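Side-chain contacts in L-ornithine N(5)-monooxygenase (Pseudomonas aeruginosa, PDB 3S5W), which uses FAD, NADPH and O2 to hydroxylate the side-chain nitrogen of L-ornithine, the first step in making the hydroxamate siderophore pyoverdin: residues 36-40 with 41-45; 286-289 with 290-294; 319-322 with 323-327. One frame throughout, in Å; residues are numbered along the deposited sequence.

Contact 1: residues 36-40 with 41-45. With FAD (flavin-adenine dinucleotide), chain C.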
ATOM      1  N   VAL A  36      -8.414  12.525  -1.455  1.00 25.10           N
ATOM      2  CA  VAL A  36      -8.487  11.452  -2.413  1.00 25.38           C
ATOM      3  C   VAL A  36      -8.052  10.181  -1.668  1.00 25.19           C
ATOM      4  O   VAL A  36      -6.863  10.058  -1.282  1.00 24.95           O
ATOM      5  CB  VAL A  36      -7.546  11.697  -3.594  1.00 24.77           C
ATOM      6  CG1 VAL A  36      -7.705  10.588  -4.628  1.00 25.97           C
ATOM      7  CG2 VAL A  36      -7.796  13.075  -4.205  1.00 27.18           C
ATOM      8  N   GLY A  37      -9.008   9.275  -1.474  1.00 24.65           N
ATOM      9  CA  GLY A  37      -8.816   8.018  -0.741  1.00 23.46           C
ATOM     10  C   GLY A  37      -9.264   8.112   0.710  1.00 22.91           C
ATOM     11  O   GLY A  37      -9.200   9.176   1.344  1.00 21.74           O
ATOM     12  N   PHE A  38      -9.739   6.989   1.234  1.00 22.78           N
ATOM     13  CA  PHE A  38     -10.026   6.901   2.658  1.00 23.15           C
ATOM     14  C   PHE A  38      -9.433   5.591   3.189  1.00 23.42           C
ATOM     15  O   PHE A  38     -10.107   4.816   3.872  1.00 24.51           O
ATOM     16  CB  PHE A  38     -11.539   6.997   2.951  1.00 22.65           C
ATOM     17  CG  PHE A  38     -11.852   7.487   4.356  1.00 22.40           C
ATOM     18  CD1 PHE A  38     -11.107   8.538   4.922  1.00 25.15           C
ATOM     19  CD2 PHE A  38     -12.878   6.915   5.103  1.00 22.64           C
ATOM     20  CE1 PHE A  38     -11.386   9.025   6.194  1.00 24.75           C
ATOM     21  CE2 PHE A  38     -13.177   7.392   6.396  1.00 22.36           C
ATOM     22  CZ  PHE A  38     -12.414   8.447   6.942  1.00 23.49           C
ATOM     23  N   GLY A  39      -8.177   5.341   2.824  1.00 23.53           N
ATOM     24  CA  GLY A  39      -7.393   4.265   3.450  1.00 23.16           C
ATOM     25  C   GLY A  39      -6.766   4.773   4.750  1.00 22.58           C
ATOM     26  O   GLY A  39      -7.054   5.901   5.205  1.00 22.51           O
ATOM     27  N   PRO A  40      -5.865   3.964   5.352  1.00 22.30           N
ATOM     28  CA  PRO A  40      -5.248   4.326   6.620  1.00 21.81           C
ATOM     29  C   PRO A  40      -4.696   5.747   6.696  1.00 21.86           C
ATOM     30  O   PRO A  40      -4.871   6.395   7.717  1.00 22.12           O
ATOM     31  CB  PRO A  40      -4.122   3.278   6.784  1.00 22.65           C
ATOM     32  CG  PRO A  40      -4.674   2.043   6.071  1.00 22.01           C
ATOM     33  CD  PRO A  40      -5.589   2.567   4.959  1.00 22.53           C
ATOM     34  N   SER A  41      -4.056   6.246   5.632  1.00 22.16           N
ATOM     35  CA  SER A  41      -3.489   7.598   5.703  1.00 22.73           C
ATOM     36  C   SER A  41      -4.575   8.643   6.007  1.00 23.30           C
ATOM     37  O   SER A  41      -4.412   9.497   6.869  1.00 22.84           O
ATOM     38  CB  SER A  41      -2.759   7.965   4.408  1.00 22.83           C
ATOM     39  OG  SER A  41      -1.525   7.292   4.350  1.00 24.96           O
ATOM     40  N   ASN A  42      -5.668   8.586   5.260  1.00 22.97           N
ATOM     41  CA  ASN A  42      -6.695   9.595   5.430  1.00 23.50           C
ATOM     42  C   ASN A  42      -7.640   9.314   6.582  1.00 23.25           C
ATOM     43  O   ASN A  42      -8.185  10.245   7.152  1.00 24.63           O
ATOM     44  CB  ASN A  42      -7.421   9.873   4.118  1.00 24.05           C
ATOM     45  CG  ASN A  42      -6.601  10.773   3.182  1.00 25.28           C
ATOM     46  OD1 ASN A  42      -5.596  11.377   3.582  1.00 26.96           O
ATOM     47  ND2 ASN A  42      -7.052  10.890   1.949  1.00 26.97           N
ATOM     48  N   ILE A  43      -7.802   8.047   6.954  1.00 23.09           N
ATOM     49  CA  ILE A  43      -8.553   7.728   8.180  1.00 22.96           C
ATOM     50  C   ILE A  43      -7.782   8.320   9.375  1.00 22.90           C
ATOM     51  O   ILE A  43      -8.369   8.970  10.235  1.00 22.45           O
ATOM     52  CB  ILE A  43      -8.768   6.195   8.371  1.00 22.29           C
ATOM     53  CG1 ILE A  43      -9.553   5.589   7.205  1.00 24.26           C
ATOM     54  CG2 ILE A  43      -9.518   5.947   9.645  1.00 23.02           C
ATOM     55  CD1 ILE A  43      -9.534   4.047   7.095  1.00 20.82           C
ATOM     56  N   ALA A  44      -6.465   8.081   9.438  1.00 22.13           N
ATOM     57  CA  ALA A  44      -5.661   8.651  10.524  1.00 22.10           C
ATOM     58  C   ALA A  44      -5.768  10.186  10.556  1.00 22.69           C
ATOM     59  O   ALA A  44      -5.805  10.819  11.637  1.00 22.01           O
ATOM     60  CB  ALA A  44      -4.172   8.236  10.375  1.00 21.52           C
ATOM     61  N   LEU A  45      -5.752  10.781   9.373  1.00 22.60           N
ATOM     62  CA  LEU A  45      -5.951  12.224   9.258  1.00 23.14           C
ATOM     63  C   LEU A  45      -7.343  12.707   9.775  1.00 23.35           C
ATOM     64  O   LEU A  45      -7.404  13.706  10.499  1.00 23.91           O
ATOM     65  CB  LEU A  45      -5.713  12.679   7.821  1.00 23.13           C
ATOM     66  CG  LEU A  45      -5.905  14.184   7.543  1.00 23.87           C
ATOM     67  CD1 LEU A  45      -4.930  15.002   8.400  1.00 25.34           C
ATOM     68  CD2 LEU A  45      -5.612  14.390   6.069  1.00 25.61           C
TER
HETATM   69  PA  FAD C 450      -4.093   2.747   0.719  1.00 23.63           P
HETATM   70  O1A FAD C 450      -3.549   2.098  -0.497  1.00 19.77           O
HETATM   71  O2A FAD C 450      -4.337   1.809   1.914  1.00 19.53           O
HETATM   72  O5B FAD C 450      -5.504   3.474   0.370  1.00 23.66           O
HETATM   73  C5B FAD C 450      -5.616   4.229  -0.813  1.00 21.39           C
HETATM   74  C4B FAD C 450      -7.112   4.381  -1.029  1.00 23.22           C
HETATM   75  O4B FAD C 450      -7.291   5.241  -2.123  1.00 26.67           O
HETATM   76  C3B FAD C 450      -7.741   3.047  -1.417  1.00 23.62           C
HETATM   77  O3B FAD C 450      -8.765   2.715  -0.500  1.00 24.22           O
HETATM   78  C2B FAD C 450      -8.285   3.274  -2.833  1.00 24.49           C
HETATM   79  O2B FAD C 450      -9.583   2.718  -3.011  1.00 27.34           O
HETATM   80  C1B FAD C 450      -8.386   4.769  -2.893  1.00 25.52           C
HETATM   81  N9A FAD C 450      -8.192   5.367  -4.210  1.00 27.25           N
HETATM   82  C8A FAD C 450      -7.140   5.172  -5.098  1.00 30.44           C
HETATM   83  N7A FAD C 450      -7.343   6.002  -6.164  1.00 29.15           N
HETATM   84  C5A FAD C 450      -8.479   6.716  -5.935  1.00 28.77           C
HETATM   85  C6A FAD C 450      -9.140   7.690  -6.683  1.00 30.58           C
HETATM   86  N6A FAD C 450      -8.543   8.260  -7.742  1.00 28.73           N
HETATM   87  N1A FAD C 450     -10.315   8.233  -6.166  1.00 28.54           N
HETATM   88  C2A FAD C 450     -10.831   7.853  -4.944  1.00 27.82           C
HETATM   89  N3A FAD C 450     -10.173   6.883  -4.196  1.00 25.41           N
HETATM   90  C4A FAD C 450      -9.017   6.331  -4.698  1.00 28.24           C
HETATM   91  N1  FAD C 450       2.023  -1.540   5.827  1.00 22.48           N
HETATM   92  C2  FAD C 450       2.348  -1.850   7.141  1.00 25.26           C
HETATM   93  O2  FAD C 450       2.792  -0.990   7.884  1.00 23.60           O
HETATM   94  N3  FAD C 450       2.177  -3.129   7.627  1.00 25.57           N
HETATM   95  C4  FAD C 450       1.669  -4.130   6.836  1.00 28.10           C
HETATM   96  O4  FAD C 450       1.489  -5.256   7.330  1.00 26.10           O
HETATM   97  C4X FAD C 450       1.351  -3.830   5.497  1.00 25.20           C
HETATM   98  N5  FAD C 450       0.854  -4.823   4.665  1.00 26.11           N
HETATM   99  C5X FAD C 450       0.554  -4.530   3.345  1.00 27.52           C
HETATM  100  C6  FAD C 450       0.053  -5.544   2.515  1.00 29.83           C
HETATM  101  C7  FAD C 450      -0.257  -5.282   1.187  1.00 29.86           C
HETATM  102  C7M FAD C 450      -0.780  -6.424   0.353  1.00 32.40           C
HETATM  103  C8  FAD C 450      -0.039  -4.007   0.678  1.00 28.19           C
HETATM  104  C8M FAD C 450      -0.354  -3.651  -0.746  1.00 31.03           C
HETATM  105  C9  FAD C 450       0.456  -2.993   1.492  1.00 26.97           C
HETATM  106  C9A FAD C 450       0.742  -3.233   2.842  1.00 26.84           C
HETATM  107  N10 FAD C 450       1.244  -2.227   3.677  1.00 23.80           N
HETATM  108  C10 FAD C 450       1.563  -2.538   4.995  1.00 24.18           C
HETATM  109  C1' FAD C 450       1.523  -0.842   3.183  1.00 23.37           C
HETATM  110  C2' FAD C 450       0.263   0.008   2.919  1.00 23.22           C
HETATM  111  O2' FAD C 450       0.684   0.936   1.913  1.00 24.65           O
HETATM  112  C3' FAD C 450      -0.134   0.748   4.188  1.00 24.06           C
HETATM  113  O3' FAD C 450      -0.392  -0.158   5.280  1.00 23.72           O
HETATM  114  C4' FAD C 450      -1.421   1.586   3.984  1.00 22.97           C
HETATM  115  O4' FAD C 450      -2.415   0.775   3.369  1.00 23.37           O
HETATM  116  C5' FAD C 450      -1.209   2.923   3.226  1.00 23.29           C
HETATM  117  O5' FAD C 450      -2.366   3.709   3.441  1.00 26.29           O
HETATM  118  P   FAD C 450      -2.901   4.804   2.376  1.00 24.11           P
HETATM  119  O1P FAD C 450      -4.226   5.272   2.924  1.00 22.80           O
HETATM  120  O2P FAD C 450      -1.804   5.819   2.205  1.00 20.51           O
HETATM  121  O3P FAD C 450      -3.100   3.956   1.039  1.00 21.18           O

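Contact 2: residues 286-289 with 290-294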
ATOM      1  N   TYR A 286      14.906  13.884   6.312  1.00 30.87           N
ATOM      2  CA  TYR A 286      14.530  15.154   5.685  1.00 32.06           C
ATOM      3  C   TYR A 286      15.640  16.233   5.771  1.00 32.59           C
ATOM      4  O   TYR A 286      15.844  16.986   4.826  1.00 32.22           O
ATOM      5  CB  TYR A 286      13.235  15.700   6.260  1.00 32.37           C
ATOM      6  CG  TYR A 286      12.649  16.730   5.315  1.00 34.16           C
ATOM      7  CD1 TYR A 286      12.940  18.102   5.468  1.00 35.48           C
ATOM      8  CD2 TYR A 286      11.871  16.328   4.216  1.00 35.12           C
ATOM      9  CE1 TYR A 286      12.430  19.048   4.563  1.00 36.67           C
ATOM     10  CE2 TYR A 286      11.360  17.264   3.313  1.00 36.51           C
ATOM     11  CZ  TYR A 286      11.646  18.621   3.492  1.00 38.24           C
ATOM     12  OH  TYR A 286      11.129  19.537   2.589  1.00 37.50           O
ATOM     13  N   SER A 287      16.337  16.288   6.903  1.00 33.70           N
ATOM     14  CA  SER A 287      17.499  17.177   7.106  1.00 35.43           C
ATOM     15  C   SER A 287      18.727  16.857   6.231  1.00 35.91           C
ATOM     16  O   SER A 287      19.615  17.713   6.071  1.00 35.90           O
ATOM     17  CB  SER A 287      17.908  17.188   8.584  1.00 35.88           C
ATOM     18  OG  SER A 287      18.688  16.039   8.914  1.00 37.18           O
ATOM     19  N   ARG A 288      18.795  15.647   5.668  1.00 35.64           N
ATOM     20  CA  ARG A 288      19.988  15.227   4.922  1.00 37.21           C
ATOM     21  C   ARG A 288      19.966  15.694   3.485  1.00 37.81           C
ATOM     22  O   ARG A 288      18.901  15.915   2.924  1.00 36.93           O
ATOM     23  CB  ARG A 288      20.199  13.708   4.955  1.00 37.31           C
ATOM     24  CG  ARG A 288      20.459  13.139   6.334  1.00 38.45           C
ATOM     25  CD  ARG A 288      21.469  13.960   7.112  1.00 39.96           C
ATOM     26  NE  ARG A 288      22.008  13.203   8.228  1.00 41.40           N
ATOM     27  CZ  ARG A 288      22.318  13.724   9.408  1.00 45.17           C
ATOM     28  NH1 ARG A 288      22.115  15.018   9.648  1.00 44.85           N
ATOM     29  NH2 ARG A 288      22.804  12.942  10.366  1.00 45.65           N
ATOM     30  N   GLU A 289      21.154  15.847   2.905  1.00 39.37           N
ATOM     31  CA  GLU A 289      21.271  16.178   1.486  1.00 41.08           C
ATOM     32  C   GLU A 289      20.915  14.950   0.659  1.00 41.19           C
ATOM     33  O   GLU A 289      20.904  13.829   1.181  1.00 40.25           O
ATOM     34  CB  GLU A 289      22.669  16.689   1.159  1.00 42.00           C
ATOM     35  CG  GLU A 289      23.034  17.859   2.043  1.00 46.19           C
ATOM     36  CD  GLU A 289      24.008  18.806   1.399  1.00 53.39           C
ATOM     37  OE1 GLU A 289      23.572  19.939   1.086  1.00 56.28           O
ATOM     38  OE2 GLU A 289      25.192  18.428   1.208  1.00 55.71           O
ATOM     39  N   HIS A 290      20.625  15.170  -0.622  1.00 41.04           N
ATOM     40  CA  HIS A 290      20.058  14.133  -1.472  1.00 41.46           C
ATOM     41  C   HIS A 290      20.921  12.855  -1.619  1.00 39.97           C
ATOM     42  O   HIS A 290      20.368  11.749  -1.595  1.00 38.29           O
ATOM     43  CB  HIS A 290      19.540  14.727  -2.804  1.00 42.84           C
ATOM     44  CG  HIS A 290      20.332  14.340  -4.012  1.00 48.11           C
ATOM     45  ND1 HIS A 290      19.951  13.306  -4.844  1.00 53.43           N
ATOM     46  CD2 HIS A 290      21.458  14.870  -4.558  1.00 53.42           C
ATOM     47  CE1 HIS A 290      20.819  13.201  -5.840  1.00 55.64           C
ATOM     48  NE2 HIS A 290      21.744  14.136  -5.688  1.00 56.79           N
ATOM     49  N   ALA A 291      22.250  12.993  -1.726  1.00 38.17           N
ATOM     50  CA  ALA A 291      23.127  11.811  -1.843  1.00 37.17           C
ATOM     51  C   ALA A 291      23.065  10.935  -0.579  1.00 36.13           C
ATOM     52  O   ALA A 291      23.055   9.687  -0.659  1.00 35.40           O
ATOM     53  CB  ALA A 291      24.595  12.225  -2.158  1.00 37.49           C
ATOM     54  N   GLU A 292      22.995  11.601   0.577  1.00 34.14           N
ATOM     55  CA  GLU A 292      22.961  10.918   1.862  1.00 33.31           C
ATOM     56  C   GLU A 292      21.587  10.284   2.145  1.00 32.74           C
ATOM     57  O   GLU A 292      21.510   9.187   2.710  1.00 31.46           O
ATOM     58  CB  GLU A 292      23.352  11.873   2.985  1.00 33.43           C
ATOM     59  CG  GLU A 292      23.219  11.302   4.410  1.00 35.12           C
ATOM     60  CD  GLU A 292      24.167  10.140   4.712  1.00 37.30           C
ATOM     61  OE1 GLU A 292      24.973   9.723   3.836  1.00 36.93           O
ATOM     62  OE2 GLU A 292      24.086   9.623   5.840  1.00 36.18           O
ATOM     63  N   ARG A 293      20.513  10.973   1.764  1.00 31.76           N
ATOM     64  CA  ARG A 293      19.159  10.361   1.799  1.00 32.07           C
ATOM     65  C   ARG A 293      19.120   9.063   0.993  1.00 32.30           C
ATOM     66  O   ARG A 293      18.591   8.050   1.470  1.00 31.41           O
ATOM     67  CB  ARG A 293      18.087  11.310   1.232  1.00 31.88           C
ATOM     68  CG  ARG A 293      17.770  12.567   2.034  1.00 29.62           C
ATOM     69  CD  ARG A 293      16.738  13.368   1.247  1.00 29.96           C
ATOM     70  NE  ARG A 293      16.249  14.564   1.927  1.00 29.36           N
ATOM     71  CZ  ARG A 293      15.403  15.435   1.367  1.00 30.02           C
ATOM     72  NH1 ARG A 293      14.977  15.238   0.125  1.00 29.44           N
ATOM     73  NH2 ARG A 293      14.994  16.497   2.042  1.00 29.43           N
ATOM     74  N   GLU A 294      19.663   9.088  -0.234  1.00 31.47           N
ATOM     75  CA  GLU A 294      19.665   7.900  -1.082  1.00 32.45           C
ATOM     76  C   GLU A 294      20.522   6.760  -0.532  1.00 31.82           C
ATOM     77  O   GLU A 294      20.174   5.589  -0.708  1.00 30.34           O
ATOM     78  CB  GLU A 294      20.054   8.258  -2.523  1.00 33.81           C
ATOM     79  CG  GLU A 294      18.949   9.124  -3.185  1.00 38.39           C
ATOM     80  CD  GLU A 294      19.454   9.972  -4.339  1.00 47.82           C
ATOM     81  OE1 GLU A 294      20.514   9.624  -4.897  1.00 48.45           O
ATOM     82  OE2 GLU A 294      18.782  10.990  -4.696  1.00 52.46           O
TER

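Contact 3: residues 319-322 with 323-327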
ATOM      1  N   VAL A 319       8.573 -26.664   2.776  1.00 21.14           N
ATOM      2  CA  VAL A 319       7.773 -27.225   1.674  1.00 21.96           C
ATOM      3  C   VAL A 319       8.706 -27.873   0.629  1.00 21.74           C
ATOM      4  O   VAL A 319       8.489 -29.022   0.186  1.00 20.77           O
ATOM      5  CB  VAL A 319       6.872 -26.146   1.013  1.00 22.60           C
ATOM      6  CG1 VAL A 319       6.260 -26.696  -0.304  1.00 21.91           C
ATOM      7  CG2 VAL A 319       5.776 -25.672   2.001  1.00 23.06           C
ATOM      8  N   PHE A 320       9.760 -27.153   0.250  1.00 20.38           N
ATOM      9  CA  PHE A 320      10.690 -27.688  -0.761  1.00 21.20           C
ATOM     10  C   PHE A 320      11.529 -28.852  -0.204  1.00 21.73           C
ATOM     11  O   PHE A 320      11.829 -29.804  -0.926  1.00 21.16           O
ATOM     12  CB  PHE A 320      11.581 -26.572  -1.333  1.00 20.37           C
ATOM     13  CG  PHE A 320      10.818 -25.671  -2.277  1.00 22.26           C
ATOM     14  CD1 PHE A 320      10.408 -26.155  -3.528  1.00 23.12           C
ATOM     15  CD2 PHE A 320      10.446 -24.395  -1.897  1.00 22.56           C
ATOM     16  CE1 PHE A 320       9.662 -25.363  -4.407  1.00 24.03           C
ATOM     17  CE2 PHE A 320       9.678 -23.584  -2.791  1.00 23.85           C
ATOM     18  CZ  PHE A 320       9.298 -24.079  -4.033  1.00 25.66           C
ATOM     19  N   TYR A 321      11.835 -28.773   1.084  1.00 20.36           N
ATOM     20  CA  TYR A 321      12.629 -29.834   1.731  1.00 21.34           C
ATOM     21  C   TYR A 321      11.788 -31.128   1.723  1.00 21.63           C
ATOM     22  O   TYR A 321      12.293 -32.195   1.409  1.00 22.36           O
ATOM     23  CB  TYR A 321      12.966 -29.453   3.189  1.00 20.42           C
ATOM     24  CG  TYR A 321      13.686 -30.581   3.887  1.00 20.48           C
ATOM     25  CD1 TYR A 321      15.073 -30.706   3.782  1.00 19.63           C
ATOM     26  CD2 TYR A 321      12.982 -31.565   4.591  1.00 21.77           C
ATOM     27  CE1 TYR A 321      15.773 -31.750   4.410  1.00 21.77           C
ATOM     28  CE2 TYR A 321      13.671 -32.633   5.197  1.00 22.95           C
ATOM     29  CZ  TYR A 321      15.064 -32.705   5.108  1.00 21.76           C
ATOM     30  OH  TYR A 321      15.728 -33.748   5.688  1.00 22.84           O
ATOM     31  N   ARG A 322      10.501 -31.022   2.044  1.00 21.37           N
ATOM     32  CA  ARG A 322       9.663 -32.208   2.065  1.00 23.38           C
ATOM     33  C   ARG A 322       9.515 -32.886   0.693  1.00 23.11           C
ATOM     34  O   ARG A 322       9.306 -34.107   0.624  1.00 22.59           O
ATOM     35  CB  ARG A 322       8.316 -31.934   2.749  1.00 24.41           C
ATOM     36  CG  ARG A 322       8.530 -31.763   4.289  1.00 29.41           C
ATOM     37  CD  ARG A 322       7.221 -31.668   5.079  1.00 34.40           C
ATOM     38  NE  ARG A 322       6.432 -30.519   4.668  1.00 38.97           N
ATOM     39  CZ  ARG A 322       6.547 -29.296   5.186  1.00 41.47           C
ATOM     40  NH1 ARG A 322       7.430 -29.044   6.156  1.00 41.32           N
ATOM     41  NH2 ARG A 322       5.782 -28.324   4.725  1.00 37.49           N
ATOM     42  N   GLN A 323       9.647 -32.101  -0.385  1.00 22.22           N
ATOM     43  CA  GLN A 323       9.654 -32.646  -1.746  1.00 23.01           C
ATOM     44  C   GLN A 323      10.890 -33.506  -1.982  1.00 23.76           C
ATOM     45  O   GLN A 323      10.834 -34.498  -2.744  1.00 23.55           O
ATOM     46  CB  GLN A 323       9.584 -31.520  -2.813  1.00 23.23           C
ATOM     47  CG  GLN A 323       8.252 -30.813  -2.795  1.00 24.06           C
ATOM     48  CD  GLN A 323       7.986 -29.826  -3.934  1.00 24.28           C
ATOM     49  OE1 GLN A 323       6.877 -29.317  -4.034  1.00 23.29           O
ATOM     50  NE2 GLN A 323       8.980 -29.529  -4.745  1.00 22.37           N
ATOM     51  N   LYS A 324      11.998 -33.150  -1.327  1.00 23.63           N
ATOM     52  CA  LYS A 324      13.200 -33.988  -1.407  1.00 25.56           C
ATOM     53  C   LYS A 324      12.990 -35.314  -0.674  1.00 25.15           C
ATOM     54  O   LYS A 324      13.446 -36.365  -1.128  1.00 25.25           O
ATOM     55  CB  LYS A 324      14.454 -33.256  -0.917  1.00 25.92           C
ATOM     56  CG  LYS A 324      14.757 -32.033  -1.748  1.00 28.35           C
ATOM     57  CD  LYS A 324      15.951 -31.257  -1.233  1.00 33.63           C
ATOM     58  CE  LYS A 324      16.122 -30.002  -2.102  1.00 36.95           C
ATOM     59  NZ  LYS A 324      16.916 -28.879  -1.488  1.00 36.87           N
ATOM     60  N   VAL A 325      12.264 -35.258   0.434  1.00 24.99           N
ATOM     61  CA  VAL A 325      11.937 -36.466   1.212  1.00 25.57           C
ATOM     62  C   VAL A 325      11.041 -37.421   0.414  1.00 26.96           C
ATOM     63  O   VAL A 325      11.302 -38.642   0.356  1.00 27.62           O
ATOM     64  CB  VAL A 325      11.268 -36.105   2.557  1.00 25.41           C
ATOM     65  CG1 VAL A 325      10.874 -37.381   3.382  1.00 26.80           C
ATOM     66  CG2 VAL A 325      12.137 -35.192   3.370  1.00 25.45           C
ATOM     67  N   SER A 326       9.976 -36.875  -0.167  1.00 28.41           N
ATOM     68  CA  SER A 326       8.964 -37.683  -0.852  1.00 30.42           C
ATOM     69  C   SER A 326       9.325 -38.077  -2.294  1.00 31.13           C
ATOM     70  O   SER A 326       8.749 -39.025  -2.812  1.00 31.61           O
ATOM     71  CB  SER A 326       7.622 -36.941  -0.875  1.00 30.38           C
ATOM     72  OG  SER A 326       7.727 -35.813  -1.709  1.00 28.15           O
ATOM     73  N   GLY A 327      10.249 -37.349  -2.932  1.00 31.75           N
ATOM     74  CA  GLY A 327      10.499 -37.461  -4.378  1.00 32.39           C
ATOM     75  C   GLY A 327       9.371 -36.948  -5.289  1.00 33.12           C
ATOM     76  O   GLY A 327       9.351 -37.250  -6.489  1.00 33.19           O
TER

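Contact 1: residues 36-40 with 41-45
I43 lies across the ring of F38, and this is the closely packed apolar part of the turn. Its CG1 sits 3.8 Å from the centroid of the F38 ring, almost exactly on the ring normal, a CH-pi contact over the face; the two side chains cross at about a right angle. With CG1 anti to the carbonyl carbon (chi1 -60°), the I43 chain lies beside its own backbone N, and CD1 ends 3.4 Å from the carbonyl O of F38. Further along, F63 meets the F38 ring, and A137 of helix 126-137 touches both F38 and I43. N42 supplies the polar clamp: its ND2 gives a nearly straight hydrogen bond of 2.8 Å to G37 O, which lies close to the amide plane, although ND2 itself stands above the carbonyl plane. The other end of the amide, OD1, is held by S187, so both ends fix its rotation. This is the glycine-rich turn of a Rossmann-type FAD-binding beta-alpha-beta unit, joining strand 30-36 to helix 40-56, with G39 at the N-cap. Backbone bonds from I43 N to G39 O and from A44 N to P40 O start the helix. Its N-terminal end faces the flavin-side phosphate of FAD: S41 N bonds to FAD O1P at 2.9 Å and S41 OG to FAD O2P at 2.6 Å, OG being bonded to R435 as well. The helix dipole would probably add to the hold on this anion. Bare of side chain, G37 lets its CA come within 3.5 Å of the ribose atom O4B of FAD. The contact is loose at V36, itself buried: its side chain stays 5.6 Å or more from 41-45, and CG1 lies instead 3.8 Å from C6A of the FAD adenine.

Contact 2: residues 286-289 with 290-294
E289 O takes two backbone donors from the turn that follows it: R293 N at 2.9 Å, nearly in line with the carbonyl, and E292 N in a weak, bent bond. E289 is the N-cap of helix 290-299, and the contact is the sharp link by which helix 279-287 passes into it, a turn joining two consecutive helices at the protein surface. R293 does most of the joining. Its side chain leaves with CG anti to the carbonyl carbon and then runs fully extended to NE, long enough to reach back over the corner to the last turn of the preceding helix. There NH2 makes a 3.0 Å hydrogen bond to Y286 O, straight at 177° and in the guanidinium plane. The same NH2 lies over one face of the Y286 ring, and CZ stands 5.0 Å from the ring centroid in a cation-pi contact. Ring and guanidinium planes are 39° apart, so the pair is tilted rather than stacked flat. NE of R293 bonds to I285 O, while NH1 forms a salt bridge with E395; the guanidinium is thus gripped on several sides and probably keeps its charge. Y286 OH is occupied by I396 O. On the outer side R288 and E292 lie alongside each other, pointing the same way, and what touches is aliphatic: CG of R288 to CG of E292 at 3.8 Å. Their charged ends stay apart, with R288 NE 4.8 Å from E292 OE2, and the E292 carboxylate pairs with R295 instead. At the first residue of the helix, H290 has an unusual chi1 of 111°, and its ND1 bonds at 2.6 Å to OE2 of E294, one turn on, reaching that oxygen from above the carboxylate plane.

Contact 3: residues 319-322 with 323-327
The last turns of helix 310-326, which stops at G327 where phi turns positive, carry this contact at the far edge of the protein. F320 and Q323 lie side by side, pointing the same way on the inner flank: the amide NE2 of Q323 comes within 3.9 Å of F320 CD1, the amide standing steeply to the ring plane at 75°. Q323 runs extended beyond CG, which lets OE1 reach and bond the backbone N of H331. The F320 ring in turn meets F243 of helix 237-249, whose first residues Q237 and S238 belong to the NADP-binding set G235 to S238, and V319 packs on the same helix. The outer flank is hydrophobic but exposed: V325 CG2, anti to the carbonyl carbon, presses 3.5 Å from CE2 of Y321. Among the backbone bonds, V325 N to Y321 O at 3.2 Å and S326 N to R322 O at 3.0 Å are sound, whereas several earlier ones are weak. S326 also turns OG back onto R322 O, a weak bond of 3.3 Å, while this hydroxyl has I328 N as its stronger partner. R322 O is therefore shared by an amide and a hydroxyl, and the helix end is closed by side-chain and main-chain groups together, with the Q323 amide, the F320 ring and V319 joining its inner flank to the fold.

How the contacts relate
Contact 1 is buried, whereas contacts 2 and 3 lie at the surface; no two of the three touch, and their centres are 27 to 47 Å apart. All are local, at helix boundaries, but at different ones: contact 1 begins helix 40-56, contact 2 passes from helix 279-287 into helix 290-299, and contact 3 closes helix 310-326, the next helix in the chain. The chemistry follows position. Around FAD, close-approaching glycines and the amide and hydroxyl of one serine meet the cofactor; at the corner of contact 2, a charged arginine bridges two helices; at the remote helix end of contact 3, several weak backbone bonds go with mixed aromatic, aliphatic and amide packing.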